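Local coordinates for long form salivary protein D7L1 (Anopheles stephensi, PDB 3NHI) that binds and sequesters cysteinyl leukotrienes and thromboxane A2 analogues, and so modulates the blood feeding of female mosquitoes on vertebrate hosts, at residues E147-G152 with A266-L271; K151-H156 with K289-V294; H156-K161 with I190-R195; N174-K179 with A257-E262. One frame throughout, in Å; residues are numbered along the deposited sequence. Where two conformers were deposited one is given.

Contact 1. Residues E147-G152 with A266-L271. With EAH ((5S,7E,9E,11Z,14Z)-5-hydroxyicosa-7,9,11,14-tetraenoic acid), chain B.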
# COMPACT_ATOMS: atom_id res chain seq x y z
N GLU A 147 -13.05 -8.36 -6.82
CA GLU A 147 -13.14 -6.92 -6.64
C GLU A 147 -11.87 -6.30 -6.03
O GLU A 147 -11.77 -5.08 -5.89
CB GLU A 147 -14.38 -6.58 -5.79
CG GLU A 147 -14.30 -7.01 -4.32
CD GLU A 147 -14.87 -8.41 -4.01
OE1 GLU A 147 -14.85 -9.32 -4.87
OE2 GLU A 147 -15.33 -8.58 -2.85
N ILE A 148 -10.91 -7.14 -5.66
CA ILE A 148 -9.62 -6.66 -5.12
C ILE A 148 -8.65 -6.44 -6.28
O ILE A 148 -8.55 -7.30 -7.16
CB ILE A 148 -8.98 -7.70 -4.15
CG1 ILE A 148 -9.94 -8.06 -3.01
CG2 ILE A 148 -7.65 -7.16 -3.60
CD1 ILE A 148 -9.45 -9.20 -2.12
N LYS A 149 -7.93 -5.32 -6.29
CA LYS A 149 -6.88 -5.11 -7.29
C LYS A 149 -5.85 -6.24 -7.21
O LYS A 149 -5.32 -6.53 -6.14
CB LYS A 149 -6.20 -3.74 -7.10
CG LYS A 149 -5.17 -3.44 -8.21
CD LYS A 149 -4.08 -2.48 -7.75
CE LYS A 149 -3.03 -3.16 -6.90
NZ LYS A 149 -2.06 -3.95 -7.73
N GLN A 150 -5.57 -6.85 -8.36
CA GLN A 150 -4.70 -8.01 -8.40
C GLN A 150 -3.25 -7.59 -8.52
O GLN A 150 -2.94 -6.46 -8.91
CB GLN A 150 -5.10 -8.91 -9.57
CG GLN A 150 -6.61 -9.18 -9.66
CD GLN A 150 -7.09 -10.29 -8.74
OE1 GLN A 150 -6.64 -11.43 -8.84
NE2 GLN A 150 -8.05 -9.98 -7.87
N LYS A 151 -2.34 -8.50 -8.18
CA LYS A 151 -0.93 -8.29 -8.48
C LYS A 151 -0.78 -8.25 -9.99
O LYS A 151 -1.39 -9.06 -10.70
CB LYS A 151 -0.07 -9.41 -7.90
CG LYS A 151 -0.11 -9.50 -6.39
CD LYS A 151 0.49 -10.80 -5.87
CE LYS A 151 2.00 -10.74 -5.82
NZ LYS A 151 2.59 -11.98 -5.22
N GLY A 152 0.02 -7.31 -10.48
CA GLY A 152 0.27 -7.15 -11.92
C GLY A 152 -0.70 -6.19 -12.58
O GLY A 152 -0.55 -5.87 -13.76
N ALA A 266 1.21 -1.54 -9.98
CA ALA A 266 1.02 -2.85 -10.62
C ALA A 266 1.95 -3.89 -10.04
O ALA A 266 1.57 -5.06 -9.90
CB ALA A 266 1.20 -2.73 -12.14
N ASP A 267 3.16 -3.48 -9.66
CA ASP A 267 4.18 -4.40 -9.17
C ASP A 267 4.65 -3.90 -7.80
O ASP A 267 5.57 -3.08 -7.71
CB ASP A 267 5.33 -4.44 -10.17
CG ASP A 267 6.46 -5.38 -9.76
OD1 ASP A 267 6.38 -6.05 -8.71
OD2 ASP A 267 7.44 -5.43 -10.53
N TYR A 268 4.04 -4.42 -6.74
CA TYR A 268 4.37 -3.97 -5.38
C TYR A 268 5.81 -4.31 -4.97
O TYR A 268 6.32 -3.72 -4.02
CB TYR A 268 3.36 -4.54 -4.38
CG TYR A 268 2.05 -3.77 -4.28
CD1 TYR A 268 1.65 -2.84 -5.25
CD2 TYR A 268 1.19 -3.99 -3.19
CE1 TYR A 268 0.46 -2.16 -5.14
CE2 TYR A 268 -0.03 -3.32 -3.08
CZ TYR A 268 -0.39 -2.39 -4.06
OH TYR A 268 -1.58 -1.68 -3.99
N ALA A 269 6.47 -5.19 -5.71
CA ALA A 269 7.86 -5.54 -5.43
C ALA A 269 8.86 -4.65 -6.17
O ALA A 269 10.07 -4.81 -6.00
CB ALA A 269 8.13 -7.01 -5.73
N TYR A 270 8.37 -3.71 -6.97
CA TYR A 270 9.22 -2.96 -7.90
C TYR A 270 10.48 -2.35 -7.29
O TYR A 270 11.57 -2.48 -7.87
CB TYR A 270 8.42 -1.88 -8.65
CG TYR A 270 9.21 -1.30 -9.79
CD1 TYR A 270 9.20 -1.93 -11.04
CD2 TYR A 270 10.00 -0.16 -9.63
CE1 TYR A 270 9.94 -1.42 -12.10
CE2 TYR A 270 10.74 0.36 -10.68
CZ TYR A 270 10.70 -0.28 -11.91
OH TYR A 270 11.44 0.22 -12.96
N LEU A 271 10.35 -1.68 -6.15
CA LEU A 271 11.48 -0.98 -5.53
C LEU A 271 12.30 -1.86 -4.59
O LEU A 271 13.33 -1.42 -4.08
CB LEU A 271 11.00 0.26 -4.78
CG LEU A 271 10.38 1.41 -5.59
CD1 LEU A 271 9.89 2.52 -4.67
CD2 LEU A 271 11.38 1.98 -6.59
O1 EAH B . 1.30 -12.31 -2.69
C1 EAH B . 2.21 -12.22 -1.82
O2 EAH B . 3.40 -11.95 -2.10
C2 EAH B . 1.83 -12.45 -0.37
C3 EAH B . 3.08 -12.65 0.50
C4 EAH B . 3.54 -11.34 1.13
C5 EAH B . 4.79 -11.56 1.95
O3 EAH B . 4.47 -12.23 3.06
C6 EAH B . 5.43 -10.22 2.32
C7 EAH B . 6.60 -10.41 3.28
C8 EAH B . 6.22 -9.93 4.66
C9 EAH B . 7.26 -10.31 5.61
C10 EAH B . 6.87 -10.06 6.86
C11 EAH B . 7.94 -10.46 7.77
C12 EAH B . 7.84 -10.42 9.10
C13 EAH B . 6.61 -9.93 9.83
C14 EAH B . 6.82 -8.46 10.16
C15 EAH B . 6.50 -7.90 11.32
C16 EAH B . 5.86 -8.65 12.47
C17 EAH B . 4.37 -8.37 12.47
C18 EAH B . 3.61 -9.46 11.73
C19 EAH B . 2.14 -9.43 12.10
C20 EAH B . 1.36 -10.45 11.29

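Contact 2. Residues K151-H156 with K289-V294. With EAH ((5S,7E,9E,11Z,14Z)-5-hydroxyicosa-7,9,11,14-tetraenoic acid), chain B.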
# COMPACT_ATOMS: atom_id res chain seq x y z
N LYS A 151 -2.34 -8.50 -8.18
CA LYS A 151 -0.93 -8.29 -8.48
C LYS A 151 -0.78 -8.25 -9.99
O LYS A 151 -1.39 -9.06 -10.70
CB LYS A 151 -0.07 -9.41 -7.90
CG LYS A 151 -0.11 -9.50 -6.39
CD LYS A 151 0.49 -10.80 -5.87
CE LYS A 151 2.00 -10.74 -5.82
NZ LYS A 151 2.59 -11.98 -5.22
N GLY A 152 0.02 -7.31 -10.48
CA GLY A 152 0.27 -7.15 -11.92
C GLY A 152 -0.70 -6.19 -12.58
O GLY A 152 -0.55 -5.87 -13.76
N GLU A 153 -1.70 -5.73 -11.83
CA GLU A 153 -2.72 -4.82 -12.33
C GLU A 153 -2.48 -3.47 -11.67
O GLU A 153 -2.42 -3.39 -10.44
CB GLU A 153 -4.11 -5.34 -11.96
CG GLU A 153 -5.28 -4.45 -12.36
CD GLU A 153 -6.63 -5.01 -11.92
OE1 GLU A 153 -6.68 -5.75 -10.91
OE2 GLU A 153 -7.65 -4.69 -12.56
N SER A 154 -2.37 -2.40 -12.46
CA SER A 154 -2.17 -1.07 -11.84
C SER A 154 -3.48 -0.58 -11.24
O SER A 154 -4.56 -0.98 -11.67
CB SER A 154 -1.63 -0.05 -12.85
OG SER A 154 -2.59 0.25 -13.85
N PHE A 155 -3.37 0.31 -10.25
CA PHE A 155 -4.59 0.94 -9.77
C PHE A 155 -5.30 1.71 -10.87
O PHE A 155 -6.53 1.70 -10.92
CB PHE A 155 -4.38 1.79 -8.51
CG PHE A 155 -4.82 1.09 -7.26
CD1 PHE A 155 -6.17 0.79 -7.06
CD2 PHE A 155 -3.89 0.69 -6.29
CE1 PHE A 155 -6.59 0.09 -5.93
CE2 PHE A 155 -4.31 -0.01 -5.14
CZ PHE A 155 -5.66 -0.30 -4.96
N HIS A 156 -4.54 2.33 -11.77
CA HIS A 156 -5.17 3.08 -12.85
C HIS A 156 -6.03 2.16 -13.73
O HIS A 156 -7.13 2.54 -14.10
CB HIS A 156 -4.14 3.83 -13.68
CG HIS A 156 -3.26 4.75 -12.88
ND1 HIS A 156 -2.48 4.30 -11.84
CD2 HIS A 156 -3.01 6.07 -13.01
CE1 HIS A 156 -1.81 5.33 -11.33
NE2 HIS A 156 -2.11 6.41 -12.03
N LYS A 289 4.52 -4.68 -19.96
CA LYS A 289 4.58 -6.07 -19.51
C LYS A 289 3.44 -6.44 -18.55
O LYS A 289 3.22 -7.62 -18.28
CB LYS A 289 5.91 -6.34 -18.82
CG LYS A 289 7.12 -6.18 -19.74
CD LYS A 289 8.44 -6.06 -18.98
CE LYS A 289 8.99 -7.42 -18.54
NZ LYS A 289 8.52 -7.82 -17.19
N LEU A 290 2.75 -5.43 -18.04
CA LEU A 290 1.77 -5.63 -16.98
C LEU A 290 0.38 -5.17 -17.42
O LEU A 290 0.21 -4.66 -18.53
CB LEU A 290 2.23 -4.88 -15.71
CG LEU A 290 3.57 -5.36 -15.13
CD1 LEU A 290 4.09 -4.37 -14.10
CD2 LEU A 290 3.49 -6.78 -14.54
N ASN A 291 -0.61 -5.35 -16.55
CA ASN A 291 -1.98 -4.93 -16.84
C ASN A 291 -2.15 -3.47 -16.42
O ASN A 291 -2.58 -3.17 -15.30
CB ASN A 291 -2.97 -5.87 -16.14
CG ASN A 291 -4.43 -5.50 -16.41
OD1 ASN A 291 -4.74 -4.69 -17.27
ND2 ASN A 291 -5.32 -6.11 -15.64
N THR A 292 -1.80 -2.58 -17.33
CA THR A 292 -1.77 -1.14 -17.05
C THR A 292 -2.54 -0.36 -18.13
O THR A 292 -3.10 -0.95 -19.06
CB THR A 292 -0.34 -0.58 -17.03
OG1 THR A 292 0.18 -0.61 -18.37
CG2 THR A 292 0.55 -1.40 -16.11
N THR A 293 -2.54 0.96 -18.00
CA THR A 293 -3.25 1.83 -18.93
C THR A 293 -2.31 2.45 -19.96
O THR A 293 -2.66 3.43 -20.61
CB THR A 293 -4.02 2.95 -18.19
OG1 THR A 293 -3.11 3.76 -17.44
CG2 THR A 293 -5.08 2.37 -17.25
N VAL A 294 -1.14 1.84 -20.13
CA VAL A 294 -0.11 2.34 -21.06
C VAL A 294 -0.55 2.25 -22.53
O VAL A 294 -1.39 1.41 -22.88
CB VAL A 294 1.24 1.60 -20.82
CG1 VAL A 294 1.22 0.19 -21.40
CG2 VAL A 294 2.43 2.41 -21.36
O1 EAH B . 1.30 -12.31 -2.69
C1 EAH B . 2.21 -12.22 -1.82
O2 EAH B . 3.40 -11.95 -2.10
C2 EAH B . 1.83 -12.45 -0.37
C3 EAH B . 3.08 -12.65 0.50
C4 EAH B . 3.54 -11.34 1.13
C5 EAH B . 4.79 -11.56 1.95
O3 EAH B . 4.47 -12.23 3.06
C6 EAH B . 5.43 -10.22 2.32
C7 EAH B . 6.60 -10.41 3.28
C8 EAH B . 6.22 -9.93 4.66
C9 EAH B . 7.26 -10.31 5.61
C10 EAH B . 6.87 -10.06 6.86
C11 EAH B . 7.94 -10.46 7.77
C12 EAH B . 7.84 -10.42 9.10
C13 EAH B . 6.61 -9.93 9.83
C14 EAH B . 6.82 -8.46 10.16
C15 EAH B . 6.50 -7.90 11.32
C16 EAH B . 5.86 -8.65 12.47
C17 EAH B . 4.37 -8.37 12.47
C18 EAH B . 3.61 -9.46 11.73
C19 EAH B . 2.14 -9.43 12.10
C20 EAH B . 1.36 -10.45 11.29
O HOH W 1 -7.99 -4.47 -15.43

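Contact 3. Residues H156-K161 with I190-R195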
# COMPACT_ATOMS: atom_id res chain seq x y z
N HIS A 156 -4.54 2.33 -11.77
CA HIS A 156 -5.17 3.08 -12.85
C HIS A 156 -6.03 2.16 -13.73
O HIS A 156 -7.13 2.54 -14.10
CB HIS A 156 -4.14 3.83 -13.68
CG HIS A 156 -3.26 4.75 -12.88
ND1 HIS A 156 -2.48 4.30 -11.84
CD2 HIS A 156 -3.01 6.07 -13.01
CE1 HIS A 156 -1.81 5.33 -11.33
NE2 HIS A 156 -2.11 6.41 -12.03
N ALA A 157 -5.54 0.96 -14.03
CA ALA A 157 -6.31 0.02 -14.84
C ALA A 157 -7.50 -0.56 -14.08
O ALA A 157 -8.60 -0.69 -14.64
CB ALA A 157 -5.42 -1.09 -15.36
N TYR A 158 -7.27 -0.94 -12.82
CA TYR A 158 -8.34 -1.43 -11.97
C TYR A 158 -9.48 -0.42 -11.88
O TYR A 158 -10.66 -0.76 -12.04
CB TYR A 158 -7.78 -1.76 -10.57
CG TYR A 158 -8.85 -2.07 -9.56
CD1 TYR A 158 -9.31 -3.37 -9.38
CD2 TYR A 158 -9.43 -1.05 -8.81
CE1 TYR A 158 -10.32 -3.66 -8.45
CE2 TYR A 158 -10.44 -1.32 -7.90
CZ TYR A 158 -10.87 -2.61 -7.72
OH TYR A 158 -11.88 -2.84 -6.81
N CYS A 159 -9.12 0.84 -11.64
CA CYS A 159 -10.09 1.91 -11.48
C CYS A 159 -10.79 2.28 -12.79
O CYS A 159 -11.99 2.56 -12.79
CB CYS A 159 -9.41 3.13 -10.86
SG CYS A 159 -8.78 2.82 -9.18
N GLU A 160 -10.05 2.26 -13.90
CA GLU A 160 -10.66 2.47 -15.22
C GLU A 160 -11.80 1.49 -15.48
O GLU A 160 -12.89 1.89 -15.93
CB GLU A 160 -9.60 2.37 -16.32
CG GLU A 160 -10.15 2.62 -17.73
CD GLU A 160 -9.20 2.22 -18.85
OE1 GLU A 160 -8.17 1.57 -18.57
OE2 GLU A 160 -9.49 2.55 -20.01
N LYS A 161 -11.56 0.21 -15.17
CA LYS A 161 -12.54 -0.86 -15.40
C LYS A 161 -13.83 -0.60 -14.62
O LYS A 161 -14.92 -0.94 -15.08
CB LYS A 161 -11.92 -2.21 -15.00
CG LYS A 161 -12.84 -3.41 -15.17
CD LYS A 161 -12.13 -4.73 -15.04
CE LYS A 161 -13.14 -5.86 -15.14
NZ LYS A 161 -12.49 -7.17 -15.45
N ILE A 190 -10.39 8.82 -10.90
CA ILE A 190 -9.34 9.54 -10.18
C ILE A 190 -9.47 9.39 -8.66
O ILE A 190 -8.45 9.27 -7.96
CB ILE A 190 -9.25 11.02 -10.65
CG1 ILE A 190 -8.79 11.11 -12.12
CG2 ILE A 190 -8.29 11.82 -9.77
CD1 ILE A 190 -7.41 10.46 -12.44
N ASP A 191 -10.70 9.38 -8.14
CA ASP A 191 -10.89 9.11 -6.72
C ASP A 191 -10.38 7.72 -6.35
O ASP A 191 -9.65 7.55 -5.36
CB ASP A 191 -12.36 9.27 -6.32
CG ASP A 191 -12.58 9.02 -4.86
OD1 ASP A 191 -13.19 7.98 -4.53
OD2 ASP A 191 -12.13 9.83 -4.03
N CYS A 192 -10.72 6.74 -7.18
CA CYS A 192 -10.31 5.36 -6.95
C CYS A 192 -8.78 5.26 -7.00
O CYS A 192 -8.15 4.56 -6.19
CB CYS A 192 -11.00 4.48 -8.00
SG CYS A 192 -10.49 2.75 -8.06
N ILE A 193 -8.16 5.97 -7.94
CA ILE A 193 -6.71 5.94 -8.06
C ILE A 193 -6.03 6.63 -6.88
O ILE A 193 -5.08 6.10 -6.31
CB ILE A 193 -6.26 6.55 -9.40
CG1 ILE A 193 -6.72 5.66 -10.56
CG2 ILE A 193 -4.74 6.70 -9.44
CD1 ILE A 193 -6.71 6.35 -11.92
N PHE A 194 -6.51 7.82 -6.52
CA PHE A 194 -5.92 8.54 -5.39
C PHE A 194 -5.98 7.72 -4.10
O PHE A 194 -5.03 7.72 -3.31
CB PHE A 194 -6.57 9.92 -5.20
CG PHE A 194 -5.90 11.03 -5.99
CD1 PHE A 194 -5.48 10.83 -7.31
CD2 PHE A 194 -5.71 12.29 -5.41
CE1 PHE A 194 -4.86 11.87 -8.03
CE2 PHE A 194 -5.10 13.32 -6.12
CZ PHE A 194 -4.67 13.12 -7.42
N ARG A 195 -7.09 7.01 -3.89
CA ARG A 195 -7.19 6.14 -2.72
C ARG A 195 -6.25 4.94 -2.84
O ARG A 195 -5.56 4.59 -1.89
CB ARG A 195 -8.64 5.71 -2.50
CG ARG A 195 -9.53 6.85 -2.03
CD ARG A 195 -10.95 6.36 -1.82
NE ARG A 195 -11.81 7.35 -1.16
CZ ARG A 195 -11.92 7.52 0.15
NH1 ARG A 195 -11.21 6.77 1.01
NH2 ARG A 195 -12.74 8.44 0.63

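Contact 4. Residues N174-K179 with A257-E262. With SO4 (sulfate ion), chain D.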
# COMPACT_ATOMS: atom_id res chain seq x y z
N ASN A 174 -7.58 4.21 -25.89
CA ASN A 174 -6.34 4.09 -26.66
C ASN A 174 -5.07 4.19 -25.80
O ASN A 174 -3.95 4.17 -26.33
CB ASN A 174 -6.32 5.13 -27.79
CG ASN A 174 -7.41 4.88 -28.84
OD1 ASN A 174 -7.78 3.74 -29.12
ND2 ASN A 174 -7.91 5.96 -29.43
N GLY A 175 -5.25 4.26 -24.48
CA GLY A 175 -4.18 4.51 -23.52
C GLY A 175 -4.58 5.70 -22.66
O GLY A 175 -5.23 6.63 -23.14
N ARG A 176 -4.20 5.67 -21.39
CA ARG A 176 -4.50 6.78 -20.48
C ARG A 176 -3.77 8.04 -20.88
O ARG A 176 -2.58 8.01 -21.20
CB ARG A 176 -4.13 6.39 -19.05
CG ARG A 176 -4.38 7.47 -18.01
CD ARG A 176 -4.15 6.96 -16.60
NE ARG A 176 -2.77 6.54 -16.33
CZ ARG A 176 -1.77 7.36 -16.02
NH1 ARG A 176 -1.98 8.68 -15.96
NH2 ARG A 176 -0.56 6.88 -15.79
N ARG A 177 -4.47 9.17 -20.86
CA ARG A 177 -3.84 10.46 -21.08
C ARG A 177 -4.31 11.44 -20.01
O ARG A 177 -5.08 11.08 -19.11
CB ARG A 177 -4.09 10.97 -22.51
CG ARG A 177 -3.47 10.08 -23.59
CD ARG A 177 -3.43 10.72 -24.96
NE ARG A 177 -2.42 11.77 -25.05
CZ ARG A 177 -2.11 12.41 -26.18
NH1 ARG A 177 -2.73 12.11 -27.32
NH2 ARG A 177 -1.19 13.36 -26.17
N TYR A 178 -3.85 12.68 -20.10
CA TYR A 178 -4.11 13.67 -19.06
C TYR A 178 -5.19 14.67 -19.46
O TYR A 178 -5.29 15.75 -18.88
CB TYR A 178 -2.80 14.33 -18.62
CG TYR A 178 -1.97 13.39 -17.79
CD1 TYR A 178 -2.11 13.36 -16.41
CD2 TYR A 178 -1.10 12.48 -18.38
CE1 TYR A 178 -1.38 12.47 -15.63
CE2 TYR A 178 -0.36 11.58 -17.61
CZ TYR A 178 -0.51 11.59 -16.23
OH TYR A 178 0.20 10.71 -15.43
N LYS A 179 -6.02 14.29 -20.43
CA LYS A 179 -7.12 15.14 -20.87
C LYS A 179 -8.11 15.33 -19.73
O LYS A 179 -8.57 14.35 -19.13
CB LYS A 179 -7.81 14.52 -22.07
CG LYS A 179 -8.96 15.36 -22.64
CD LYS A 179 -9.74 14.60 -23.71
CE LYS A 179 -8.91 14.35 -24.96
NZ LYS A 179 -8.70 15.59 -25.74
N ALA A 257 5.69 11.48 -12.25
CA ALA A 257 5.52 10.92 -10.90
C ALA A 257 4.33 9.97 -10.83
O ALA A 257 4.43 8.88 -10.26
CB ALA A 257 5.36 12.03 -9.89
N PHE A 258 3.22 10.37 -11.44
CA PHE A 258 1.98 9.60 -11.42
C PHE A 258 2.12 8.35 -12.30
O PHE A 258 1.63 7.27 -11.92
CB PHE A 258 0.87 10.52 -11.93
CG PHE A 258 -0.54 10.12 -11.56
CD1 PHE A 258 -0.96 9.97 -10.24
CD2 PHE A 258 -1.48 10.02 -12.58
CE1 PHE A 258 -2.32 9.68 -9.94
CE2 PHE A 258 -2.81 9.74 -12.31
CZ PHE A 258 -3.24 9.57 -10.98
N ASP A 259 2.79 8.48 -13.44
CA ASP A 259 3.06 7.33 -14.31
C ASP A 259 3.97 6.33 -13.61
O ASP A 259 3.74 5.12 -13.69
CB ASP A 259 3.72 7.76 -15.64
CG ASP A 259 2.80 8.57 -16.54
OD1 ASP A 259 1.58 8.62 -16.31
OD2 ASP A 259 3.33 9.14 -17.52
N PHE A 260 4.99 6.82 -12.91
CA PHE A 260 5.88 5.90 -12.17
C PHE A 260 5.09 5.17 -11.09
O PHE A 260 5.26 3.97 -10.90
CB PHE A 260 7.08 6.65 -11.59
CG PHE A 260 8.13 5.76 -10.97
CD1 PHE A 260 8.48 4.54 -11.55
CD2 PHE A 260 8.79 6.17 -9.83
CE1 PHE A 260 9.48 3.74 -10.98
CE2 PHE A 260 9.79 5.38 -9.25
CZ PHE A 260 10.14 4.16 -9.84
N HIS A 261 4.21 5.90 -10.39
CA HIS A 261 3.38 5.23 -9.40
C HIS A 261 2.40 4.25 -10.05
O HIS A 261 2.11 3.20 -9.47
CB HIS A 261 2.68 6.20 -8.45
CG HIS A 261 2.37 5.61 -7.11
ND1 HIS A 261 2.12 6.40 -6.00
CD2 HIS A 261 2.29 4.33 -6.68
CE1 HIS A 261 1.87 5.62 -4.96
NE2 HIS A 261 1.97 4.36 -5.34
N GLU A 262 1.92 4.55 -11.26
CA GLU A 262 1.11 3.53 -11.94
C GLU A 262 1.88 2.20 -12.04
O GLU A 262 1.36 1.14 -11.65
CB GLU A 262 0.61 3.95 -13.32
CG GLU A 262 -0.25 2.82 -13.87
CD GLU A 262 -0.90 3.07 -15.21
OE1 GLU A 262 -0.61 4.08 -15.87
OE2 GLU A 262 -1.70 2.19 -15.61
S SO4 D . -0.90 14.07 -22.26
O1 SO4 D . -1.51 15.32 -21.82
O2 SO4 D . -1.83 12.97 -22.03
O3 SO4 D . 0.33 13.83 -21.52
O4 SO4 D . -0.59 14.16 -23.69
O HOH W 2 0.04 7.85 -19.10

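Contact 1. Residues E147-G152 with A266-L271
The backbones of Gly-152 and Ala-266 meet where two loops draw together, their CA atoms 4.6 Å apart, and Gly-152 N donates to Ala-266 O at 2.8 Å. Gly-152 has a positive phi of 91°, a backbone shape suited to a residue with no side chain. The methyl of Ala-266 rests against the Gly-152 carbonyl, CB to O 3.9 Å. Lys-149 and Tyr-268 come tip to tip: CE of the lysine lies 3.6 Å from the tyrosine OH and approaches the ring obliquely. CG of Lys-149 is anti to its backbone N (chi1 -176°), and the chain then bends at chi3 and chi4, which brings NZ back to Gln-150 O at 2.9 Å, above that carbonyl's plane. Glu-153 O and Ser-265 O also accept from NZ, so three backbone carbonyls hold this buried ammonium, while the Tyr-268 hydroxyl is bonded to Glu-9 of helix 8-22. On the other loop, Asp-267 OD1 accepts from Ala-269 N at 3.1 Å, an Asx turn within the type I turn 267-270. Lys-151 leaves the junction for the lipid: its NZ donates to O1 of the hydroxyeicosatetraenoic acid at 2.9 Å and, weakly, to O2. Trp-39 NE1 and Gly-133 O bond to the same ligand. The arrangement is thus a loop-to-loop junction beside the eicosanoid pocket, from which Lys-151, a binding residue for leukotriene C4 and thromboxane A2, reaches the ligand carboxylate.

Contact 2. Residues K151-H156 with K289-V294
A single beta bridge pairs Glu-153 with Asn-291 just ahead of helix 155-163, tying the start of that helix to the loop that follows helix 280-288. The touching parts run nearly parallel, 10° apart, and the CA atoms of the bridged pair are 4.6 Å from each other. Asn-291 N donates to Gly-152 O at 2.8 Å, and Ser-154 N returns to Asn-291 O at 3.0 Å with an N-H...O angle of 165°. Between these two bonds the CA of Glu-153 makes a C-H...O contact with Asn-291 O. With CG anti to the backbone N in both bridged residues, their side chains lie side by side and point the same way, carboxylate and amide planes 13° apart; Glu-153 CG packs 3.7 Å from Asn-291 ND2. One water joins their ends, donating to Glu-153 OE2 at 2.9 Å and accepting from Asn-291 ND2, while Glu-153 OE1 takes the backbone N of Gln-150. Ser-154 is the N-cap: its OG bonds to Ala-157 N and also to Glu-262 OE2, and it sits 3.6 Å from Thr-292 CA. Thr-293 closes the far end, its CG2 against the His-156 carbonyl carbon at 3.7 Å and its OG1 bonded to Glu-262 and Arg-176. Thr-292 OG1 bonds to Met-287 O and receives Val-294 N in an ST turn. Helix 251-266 lies alongside through Glu-262, Ser-265 and Ala-266, and Asn-291 and Thr-293 both touch Ala-157 on the first turn of helix 155-163.

Contact 3. Residues H156-K161 with I190-R195
Cys-159 and Cys-192 face each other across two helices and are joined by a disulfide, SG to SG 2.0 Å with a chi3 of -73°. Both side chains set out toward the partner helix, but the sulfurs are turned differently: Cys-159 SG is anti to its carbonyl carbon, whereas Cys-192 SG is anti to its backbone N. Tyr-158 brings its ring edge to the bridge, CD2 standing 4.0 Å from Cys-192 SG and the sulfur close to the ring plane, a sulfur-aromatic contact at the rim. Next to the disulfide, Ile-193 fills the angle between Cys-159 and His-156. Its CG1 packs on Cys-159 CB at 3.7 Å, and its CG2 lies over one face of the imidazole, 3.8 Å from the ring centroid and 15° off the normal, a CH-pi contact displaced toward NE2 and CE1. CD1 reaches His-156 CA at 3.7 Å. The isoleucine and histidine side chains cross at about a right angle. Disulfide-linked helices of this kind are a hallmark of the odorant-binding protein family. Helices 155-163 and 184-196 run roughly antiparallel here, 148° between their directions with the axes 8.6 Å apart; Phe-258 of helix 251-266 packs on Ile-193 and meets the His-156 ring edge-to-face, while Phe-194 turns to helix 238-246.

Contact 4. Residues N174-K179 with A257-E262
Arg-176 reaches from its loop to helix 251-266 and is met by two acids. Its NE and NH2 approach Glu-262 side-on and both go to the single oxygen OE1, NH2 at 2.8 Å with an N-H...O angle of 164° and NE at a longer 3.3 Å. Both nitrogens come from the same face of that carboxylate. NH2 also donates to Asp-259 OD1 at 2.8 Å. The chain, extended to CD, bends at chi3 (63°), which sets NE beside the glutamate. NH1 is taken by Tyr-178 OH at 3.0 Å, in the guanidinium plane and nearly straight at 172°. The result is a buried salt-bridge network that pins the loop between helices 155-163 and 184-196 onto helix 251-266. Tyr-178 OH donates a hydrogen bond to Asp-259 OD1 at 2.7 Å, tip to tip; this oxygen therefore accepts from phenol and arginine on opposite faces of the carboxylate, and a water adds a longer bond. Phe-258 backs the hydroxyl with its ring edge, CD2 3.4 Å from Tyr-178 OH. Glu-262 OE2 is taken up by hydroxyls at the start of helix 155-163 and in the C-terminal loop, a set of donors consistent with an ionised carboxylate. At the side of the loop, Arg-177 NH2 and Tyr-178 N hold a sulfate, probably from the crystallisation liquor, NH2 to O4 at 2.7 Å; Lys-255 of helix 251-266 also reaches this ion.

Contacts 1 and 2 share Lys-151 and Gly-152 and both lean on backbone hydrogen bonds between loops, contact 1 beside the lipid pocket and nearest the centre of the chain, contact 2 farther out and partly buried. Contact 3 takes over His-156 from contact 2 and replaces hydrogen bonding with a disulfide and apolar packing between helices. Contact 4, the farthest from the centre, relies on charge, yet its touching residues include no exposed one. Glu-262 serves contacts 2 and 4 with different oxygens; Phe-258 of contact 4 packs on His-156 and Ile-193 of contact 3. Phe-155 touches Lys-149 and Tyr-268, joining contacts 1 and 2.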